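Local coordinates for linoleate 11-lipoxygenase (Gaeumannomyces graminis, PDB 5FX8), which oxygenates linoleic and alpha-linolenic acids to 11S- and 13R-hydroperoxy fatty acids, using a catalytic manganese ion, at residues 252-256 with 257-261; 271-274 with 275-279; 434-437 with 438-441. All blocks are in the same frame, centred on the assembly; numbering follows the deposited sequence.

Interactions 1 and 2 form one neighbourhood, their centres 12 Å apart: the end of strand 246-253 and the turn after it lie against the first turns of helix 268-305. I252 CD1 packs 3.6 Å from W271 CZ3, and T254 CG2 meets M277 CE at 4.1 Å. Interaction 3, on helix 434-444, lies on the other side of the chain's centre, about 39 Å from interaction 1 and 34 Å from interaction 2 between nearest atoms. All three contacts are away from the manganese site, yet helix 268-305 also supplies the metal ligands H290 and H294, further along from interaction 2. Interaction 3 meets an N-linked sugar at the surface.

Interaction 1: 252-256 with 257-261; sequences IKTNV and GVDLT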
loop_
_atom_site.group_PDB
_atom_site.type_symbol
_atom_site.label_atom_id
_atom_site.label_comp_id
_atom_site.label_asym_id
_atom_site.label_seq_id
_atom_site.Cartn_x
_atom_site.Cartn_y
_atom_site.Cartn_z
ATOM N N ILE A 252 21.182 13.921 18.887
ATOM C CA ILE A 252 19.727 13.934 18.890
ATOM C C ILE A 252 19.273 14.784 20.063
ATOM O O ILE A 252 19.657 14.521 21.201
ATOM C CB ILE A 252 19.138 12.512 18.985
ATOM C CG1 ILE A 252 19.548 11.686 17.767
ATOM C CG2 ILE A 252 17.619 12.557 19.084
ATOM C CD1 ILE A 252 19.084 10.246 17.797
ATOM N N LYS A 253 18.458 15.794 19.793
ATOM C CA LYS A 253 17.922 16.674 20.817
ATOM C C LYS A 253 16.409 16.491 20.894
ATOM O O LYS A 253 15.716 16.649 19.885
ATOM C CB LYS A 253 18.271 18.126 20.503
ATOM C CG LYS A 253 18.180 19.039 21.679
ATOM C CD LYS A 253 18.200 20.467 21.267
ATOM C CE LYS A 253 18.233 21.341 22.471
ATOM N NZ LYS A 253 17.900 22.701 22.064
ATOM N N THR A 254 15.893 16.200 22.091
ATOM C CA THR A 254 14.491 15.814 22.231
ATOM C C THR A 254 13.539 16.983 22.087
ATOM O O THR A 254 12.388 16.787 21.687
ATOM C CB THR A 254 14.223 15.211 23.594
ATOM O OG1 THR A 254 14.223 16.271 24.549
ATOM C CG2 THR A 254 15.275 14.189 23.944
ATOM N N ASN A 255 13.960 18.174 22.488
ATOM C CA ASN A 255 13.134 19.375 22.438
ATOM C C ASN A 255 11.892 19.289 23.299
ATOM O O ASN A 255 10.924 20.000 23.031
ATOM C CB ASN A 255 12.695 19.712 21.018
ATOM C CG ASN A 255 13.825 20.139 20.153
ATOM O OD1 ASN A 255 13.996 19.616 19.064
ATOM N ND2 ASN A 255 14.605 21.103 20.618
ATOM N N VAL A 256 11.868 18.417 24.303
ATOM C CA VAL A 256 10.757 18.332 25.240
ATOM C C VAL A 256 11.308 18.097 26.639
ATOM O O VAL A 256 12.384 17.523 26.820
ATOM C CB VAL A 256 9.745 17.221 24.873
ATOM C CG1 VAL A 256 9.064 17.547 23.613
ATOM C CG2 VAL A 256 10.422 15.880 24.760
ATOM N N GLY A 257 10.555 18.550 27.632
ATOM C CA GLY A 257 10.920 18.292 29.011
ATOM C C GLY A 257 12.170 19.048 29.369
ATOM O O GLY A 257 12.295 20.252 29.143
ATOM N N VAL A 258 13.139 18.328 29.911
ATOM C CA VAL A 258 14.397 18.968 30.244
ATOM C C VAL A 258 15.280 19.181 29.030
ATOM O O VAL A 258 16.305 19.871 29.143
ATOM C CB VAL A 258 15.122 18.123 31.297
ATOM C CG1 VAL A 258 14.220 17.915 32.507
ATOM C CG2 VAL A 258 15.514 16.820 30.680
ATOM N N ASP A 259 14.925 18.583 27.883
ATOM C CA ASP A 259 15.529 18.912 26.596
ATOM C C ASP A 259 16.952 18.378 26.480
ATOM O O ASP A 259 17.889 19.124 26.200
ATOM C CB ASP A 259 15.495 20.428 26.390
ATOM C CG ASP A 259 15.557 20.816 24.962
ATOM O OD1 ASP A 259 16.034 20.001 24.160
ATOM O OD2 ASP A 259 15.126 21.932 24.637
ATOM N N LEU A 260 17.130 17.085 26.666
ATOM C CA LEU A 260 18.479 16.555 26.654
ATOM C C LEU A 260 18.994 16.389 25.224
ATOM O O LEU A 260 18.230 16.321 24.262
ATOM C CB LEU A 260 18.521 15.219 27.384
ATOM C CG LEU A 260 18.084 15.254 28.841
ATOM C CD1 LEU A 260 18.238 13.884 29.429
ATOM C CD2 LEU A 260 18.930 16.220 29.578
ATOM N N THR A 261 20.313 16.307 25.097
ATOM C CA THR A 261 20.973 16.056 23.823
ATOM C C THR A 261 21.797 14.787 23.955
ATOM O O THR A 261 22.699 14.720 24.784
ATOM C CB THR A 261 21.871 17.226 23.414
ATOM O OG1 THR A 261 21.136 18.450 23.465
ATOM C CG2 THR A 261 22.351 17.043 22.001
HETATM O O HOH W 1 14.824 15.223 26.963
#
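K253 and D259 carry the charged part of this contact. The lysine chain is extended beyond CG, and K253 NZ stands 3.9 Å from D259 OD2, a long salt bridge. K253 and T261 stand on the same face of the sheet, T261 OG1 3.5 Å from K253 CG; with CG anti to the backbone N (chi1 -161°) the lysine chain is carried past D259. Among the backbone bonds, T254 N reaches L260 O at 3.2 Å, and D259 N reaches V256 O at 3.0 Å from above the carbonyl plane, closing the turn. The D259 carboxylate lies over the hairpin on the face of K253 and T261, where OD1 takes a weak bond from N255 N. T254 OG1 has two partners: it accepts from V256 N at 3.2 Å, forming an ST turn, and it bonds at 2.7 Å to a water that in turn accepts from L260 N on the returning arm. A type II' turn from V256 to D259, with G257 at its second position, reverses the chain, and K253 and T261 form a non-hydrogen-bonded antiparallel pair: a beta hairpin joining strand 246-253 to strand 261-262, the outermost of this sheet within the chain.

Interaction 2: 271-274 with 275-279; sequences WLLA and KIMFN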
loop_
_atom_site.group_PDB
_atom_site.type_symbol
_atom_site.label_atom_id
_atom_site.label_comp_id
_atom_site.label_asym_id
_atom_site.label_seq_id
_atom_site.Cartn_x
_atom_site.Cartn_y
_atom_site.Cartn_z
ATOM N N TRP A 271 21.577 6.209 24.174
ATOM C CA TRP A 271 21.661 6.506 22.753
ATOM C C TRP A 271 20.654 5.686 21.988
ATOM O O TRP A 271 19.984 6.200 21.086
ATOM C CB TRP A 271 23.063 6.248 22.217
ATOM C CG TRP A 271 23.165 6.314 20.718
ATOM C CD1 TRP A 271 23.471 5.293 19.899
ATOM C CD2 TRP A 271 22.936 7.452 19.868
ATOM N NE1 TRP A 271 23.469 5.703 18.584
ATOM C CE2 TRP A 271 23.142 7.025 18.536
ATOM C CE3 TRP A 271 22.578 8.785 20.097
ATOM C CZ2 TRP A 271 23.007 7.870 17.448
ATOM C CZ3 TRP A 271 22.454 9.635 19.003
ATOM C CH2 TRP A 271 22.669 9.175 17.700
ATOM N N LEU A 272 20.514 4.415 22.350
ATOM C CA LEU A 272 19.522 3.592 21.681
ATOM C C LEU A 272 18.126 4.175 21.860
ATOM O O LEU A 272 17.350 4.243 20.901
ATOM C CB LEU A 272 19.605 2.162 22.194
ATOM C CG LEU A 272 18.555 1.195 21.665
ATOM C CD1 LEU A 272 18.554 1.124 20.180
ATOM C CD2 LEU A 272 18.802 -0.167 22.210
ATOM N N LEU A 273 17.817 4.672 23.061
ATOM C CA LEU A 273 16.500 5.245 23.306
ATOM C C LEU A 273 16.314 6.549 22.558
ATOM O O LEU A 273 15.193 6.895 22.181
ATOM C CB LEU A 273 16.277 5.475 24.800
ATOM C CG LEU A 273 14.853 5.913 25.158
ATOM C CD1 LEU A 273 13.877 4.873 24.711
ATOM C CD2 LEU A 273 14.737 6.097 26.620
ATOM N N ALA A 274 17.392 7.296 22.366
ATOM C CA ALA A 274 17.289 8.508 21.580
ATOM C C ALA A 274 16.940 8.174 20.142
ATOM O O ALA A 274 16.088 8.826 19.524
ATOM C CB ALA A 274 18.590 9.285 21.664
ATOM N N LYS A 275 17.572 7.137 19.602
ATOM C CA LYS A 275 17.238 6.751 18.251
ATOM C C LYS A 275 15.812 6.253 18.169
ATOM O O LYS A 275 15.145 6.495 17.170
ATOM C CB LYS A 275 18.211 5.704 17.740
ATOM C CG LYS A 275 19.577 6.246 17.529
ATOM C CD LYS A 275 20.435 5.216 16.862
ATOM C CE LYS A 275 20.758 4.070 17.764
ATOM N NZ LYS A 275 21.485 3.071 16.965
ATOM N N ILE A 276 15.320 5.581 19.208
ATOM C CA ILE A 276 13.930 5.142 19.201
ATOM C C ILE A 276 12.979 6.337 19.228
ATOM O O ILE A 276 11.974 6.364 18.501
ATOM C CB ILE A 276 13.655 4.174 20.365
ATOM C CG1 ILE A 276 14.451 2.884 20.184
ATOM C CG2 ILE A 276 12.197 3.790 20.387
ATOM C CD1 ILE A 276 14.228 1.863 21.240
ATOM N N MET A 277 13.275 7.350 20.044
ATOM C CA MET A 277 12.397 8.515 20.070
ATOM C C MET A 277 12.378 9.223 18.719
ATOM O O MET A 277 11.312 9.627 18.223
ATOM C CB MET A 277 12.821 9.467 21.182
ATOM C CG MET A 277 12.690 8.862 22.537
ATOM S SD MET A 277 13.031 10.006 23.886
ATOM C CE MET A 277 14.804 10.115 23.883
ATOM N N PHE A 278 13.549 9.376 18.107
ATOM C CA PHE A 278 13.591 9.953 16.773
ATOM C C PHE A 278 12.805 9.109 15.788
ATOM O O PHE A 278 12.130 9.646 14.920
ATOM C CB PHE A 278 15.034 10.117 16.311
ATOM C CG PHE A 278 15.175 10.674 14.918
ATOM C CD1 PHE A 278 15.112 9.852 13.806
ATOM C CD2 PHE A 278 15.432 12.018 14.725
ATOM C CE1 PHE A 278 15.266 10.349 12.561
ATOM C CE2 PHE A 278 15.590 12.524 13.463
ATOM C CZ PHE A 278 15.499 11.671 12.375
ATOM N N ASN A 279 12.882 7.789 15.890
ATOM C CA ASN A 279 12.155 6.988 14.917
ATOM C C ASN A 279 10.646 7.123 15.092
ATOM O O ASN A 279 9.888 6.996 14.123
ATOM C CB ASN A 279 12.593 5.546 15.024
ATOM C CG ASN A 279 13.963 5.323 14.436
ATOM O OD1 ASN A 279 14.412 6.073 13.593
ATOM N ND2 ASN A 279 14.631 4.288 14.886
#
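The indole of W271 has the side chain of K275 laid obliquely across one face. K275 CG sits 4.0 Å from the centroid of the six-membered ring, 23° off its normal, a CH-pi contact displaced toward the rim. Beyond CG the lysine bends at chi3 (-70°), which turns the chain toward the pyrrole side and brings K275 CE to 3.3 Å from W271 NE1. Both polar ends then share one carboxylate: W271 NE1 donates a hydrogen bond to D161, while K275 NZ forms a salt bridge with the same aspartate oxygen, which helps to hold the indole's orientation and probably offsets the buried lysine's charge. The F278 ring has N279 OD1 at its edge, in plane, and also meets the rings of F164 and H217. Apolar contacts continue round the helix. L272 CG lies 4.4 Å from I276 CD1, and L273 CG is equally far from M277 CE, the methyl swung back along the helix by a bend at chi3 of M277. The backbone bonds K275 N to W271 O (3.0 Å), I276 N to L272 O, M277 N to L273 O (2.9 Å) and F278 N to A274 O follow the i to i+4 pattern of an alpha helix, here the buried opening turns of helix 268-305, lying against strands 246-253 and 261-262.

Interaction 3: 434-437 with 438-441; sequences YELQ and NWIA. With NAG (2-acetamido-2-deoxy-beta-D-glucopyranose), chain E.
L436 CD1 meets the edge of the W439 indole, in the plane of the ring and 3.4 Å from CE3. The leucine comes in obliquely, its CG anti to the backbone N (chi1 -179°), which sends the branch outward from the helix, where CD1 reaches the ring edge. Over one face of the same indole stands I440 CD1, near the rim and 4.2 Å above the plane. This is the packed, inward side: L436 and W439 both touch L463 of helix 460-481, and W439 NE1 donates to V300 O of helix 268-305, so the buried indole N-H is satisfied and the ring held in its orientation. E435 is also buried, paired with R59 through OE2. Four i to i+4 backbone bonds, from N438 N to Y434 O (2.8 Å) through A441 N to Q437 O (3.0 Å), make this the first turns of the short alpha helix 434-444, laid against helices 56-69, 268-305 and 460-481, with D433 just ahead of it accepting from L436 N. The Q437 amide is turned by a bend at chi2: NE2 bonds back to L430 O and OE1 accepts from L457 N. Packing is looser on the outer side. A441 is exposed, and N438 brings ND2 only to the edge of the Y434 ring, 4.4 Å from CD1. One face of the tyrosine ring is met by sugar: C5 of the N-acetylglucosamine lies over it, displaced toward the rim, 3.6 Å from Y434 CD1. Y434 OH makes a weak hydrogen bond to glycosylated N60, and the sugar is hydrogen-bonded to Q56.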
loop_
_atom_site.group_PDB
_atom_site.type_symbol
_atom_site.label_atom_id
_atom_site.label_comp_id
_atom_site.label_asym_id
_atom_site.label_seq_id
_atom_site.Cartn_x
_atom_site.Cartn_y
_atom_site.Cartn_z
ATOM N N TYR A 434 -7.297 22.642 -26.849
ATOM C CA TYR A 434 -7.926 23.541 -25.896
ATOM C C TYR A 434 -8.328 22.817 -24.621
ATOM O O TYR A 434 -8.380 23.441 -23.558
ATOM C CB TYR A 434 -9.125 24.258 -26.534
ATOM C CG TYR A 434 -10.186 23.338 -27.076
ATOM C CD1 TYR A 434 -11.163 22.829 -26.258
ATOM C CD2 TYR A 434 -10.194 22.971 -28.406
ATOM C CE1 TYR A 434 -12.096 22.005 -26.742
ATOM C CE2 TYR A 434 -11.118 22.152 -28.887
ATOM C CZ TYR A 434 -12.073 21.669 -28.064
ATOM O OH TYR A 434 -13.012 20.824 -28.590
ATOM N N GLU A 435 -8.544 21.504 -24.684
ATOM C CA GLU A 435 -8.815 20.759 -23.458
ATOM C C GLU A 435 -7.595 20.734 -22.547
ATOM O O GLU A 435 -7.716 20.996 -21.351
ATOM C CB GLU A 435 -9.295 19.347 -23.796
ATOM C CG GLU A 435 -10.663 19.334 -24.451
ATOM C CD GLU A 435 -11.139 17.971 -24.867
ATOM O OE1 GLU A 435 -10.439 16.983 -24.674
ATOM O OE2 GLU A 435 -12.242 17.889 -25.422
ATOM N N LEU A 436 -6.408 20.439 -23.089
ATOM C CA LEU A 436 -5.200 20.461 -22.269
ATOM C C LEU A 436 -4.945 21.843 -21.685
ATOM O O LEU A 436 -4.628 21.984 -20.494
ATOM C CB LEU A 436 -3.995 20.026 -23.091
ATOM C CG LEU A 436 -2.686 19.998 -22.318
ATOM C CD1 LEU A 436 -2.679 18.793 -21.447
ATOM C CD2 LEU A 436 -1.603 19.908 -23.305
ATOM N N GLN A 437 -5.068 22.874 -22.514
ATOM C CA GLN A 437 -4.858 24.236 -22.044
ATOM C C GLN A 437 -5.892 24.630 -21.007
ATOM O O GLN A 437 -5.588 25.367 -20.067
ATOM C CB GLN A 437 -4.887 25.208 -23.222
ATOM C CG GLN A 437 -3.810 24.996 -24.288
ATOM C CD GLN A 437 -2.352 24.828 -23.785
ATOM O OE1 GLN A 437 -1.893 25.493 -22.867
ATOM N NE2 GLN A 437 -1.624 23.961 -24.442
ATOM N N ASN A 438 -7.119 24.142 -21.149
ATOM C CA ASN A 438 -8.115 24.385 -20.114
ATOM C C ASN A 438 -7.740 23.688 -18.828
ATOM O O ASN A 438 -7.888 24.258 -17.755
ATOM C CB ASN A 438 -9.492 23.927 -20.562
ATOM C CG ASN A 438 -10.103 24.869 -21.520
ATOM O OD1 ASN A 438 -9.594 25.958 -21.709
ATOM N ND2 ASN A 438 -11.189 24.465 -22.149
ATOM N N TRP A 439 -7.275 22.447 -18.911
ATOM C CA TRP A 439 -6.787 21.767 -17.720
ATOM C C TRP A 439 -5.754 22.608 -16.992
ATOM O O TRP A 439 -5.778 22.700 -15.765
ATOM C CB TRP A 439 -6.203 20.419 -18.112
ATOM C CG TRP A 439 -5.596 19.661 -17.038
ATOM C CD1 TRP A 439 -5.943 19.681 -15.731
ATOM C CD2 TRP A 439 -4.515 18.742 -17.155
ATOM N NE1 TRP A 439 -5.155 18.820 -15.019
ATOM C CE2 TRP A 439 -4.261 18.233 -15.868
ATOM C CE3 TRP A 439 -3.738 18.294 -18.220
ATOM C CZ2 TRP A 439 -3.261 17.295 -15.616
ATOM C CZ3 TRP A 439 -2.745 17.372 -17.969
ATOM C CH2 TRP A 439 -2.511 16.884 -16.675
ATOM N N ILE A 440 -4.836 23.227 -17.723
ATOM C CA ILE A 440 -3.782 23.970 -17.043
ATOM C C ILE A 440 -4.348 25.229 -16.405
ATOM O O ILE A 440 -4.034 25.563 -15.258
ATOM C CB ILE A 440 -2.638 24.290 -18.010
ATOM C CG1 ILE A 440 -2.180 23.018 -18.703
ATOM C CG2 ILE A 440 -1.501 24.932 -17.271
ATOM C CD1 ILE A 440 -1.680 21.999 -17.778
ATOM N N ALA A 441 -5.198 25.939 -17.137
ATOM C CA ALA A 441 -5.827 27.129 -16.580
ATOM C C ALA A 441 -6.694 26.786 -15.362
ATOM O O ALA A 441 -6.696 27.503 -14.360
ATOM C CB ALA A 441 -6.636 27.813 -17.680
HETATM C C1 NAG E . -15.288 23.664 -28.069
HETATM C C2 NAG E . -15.629 24.515 -29.299
HETATM C C3 NAG E . -14.442 25.399 -29.690
HETATM C C4 NAG E . -13.934 26.180 -28.489
HETATM C C5 NAG E . -13.635 25.211 -27.361
HETATM C C6 NAG E . -13.175 25.883 -26.102
HETATM C C7 NAG E . -17.220 23.628 -30.960
HETATM C C8 NAG E . -17.385 22.710 -32.141
HETATM N N2 NAG E . -16.000 23.669 -30.421
HETATM O O3 NAG E . -14.800 26.265 -30.766
HETATM O O4 NAG E . -12.735 26.871 -28.813
HETATM O O5 NAG E . -14.825 24.493 -27.033
HETATM O O6 NAG E . -14.191 26.742 -25.617
HETATM O O7 NAG E . -18.143 24.290 -30.520
#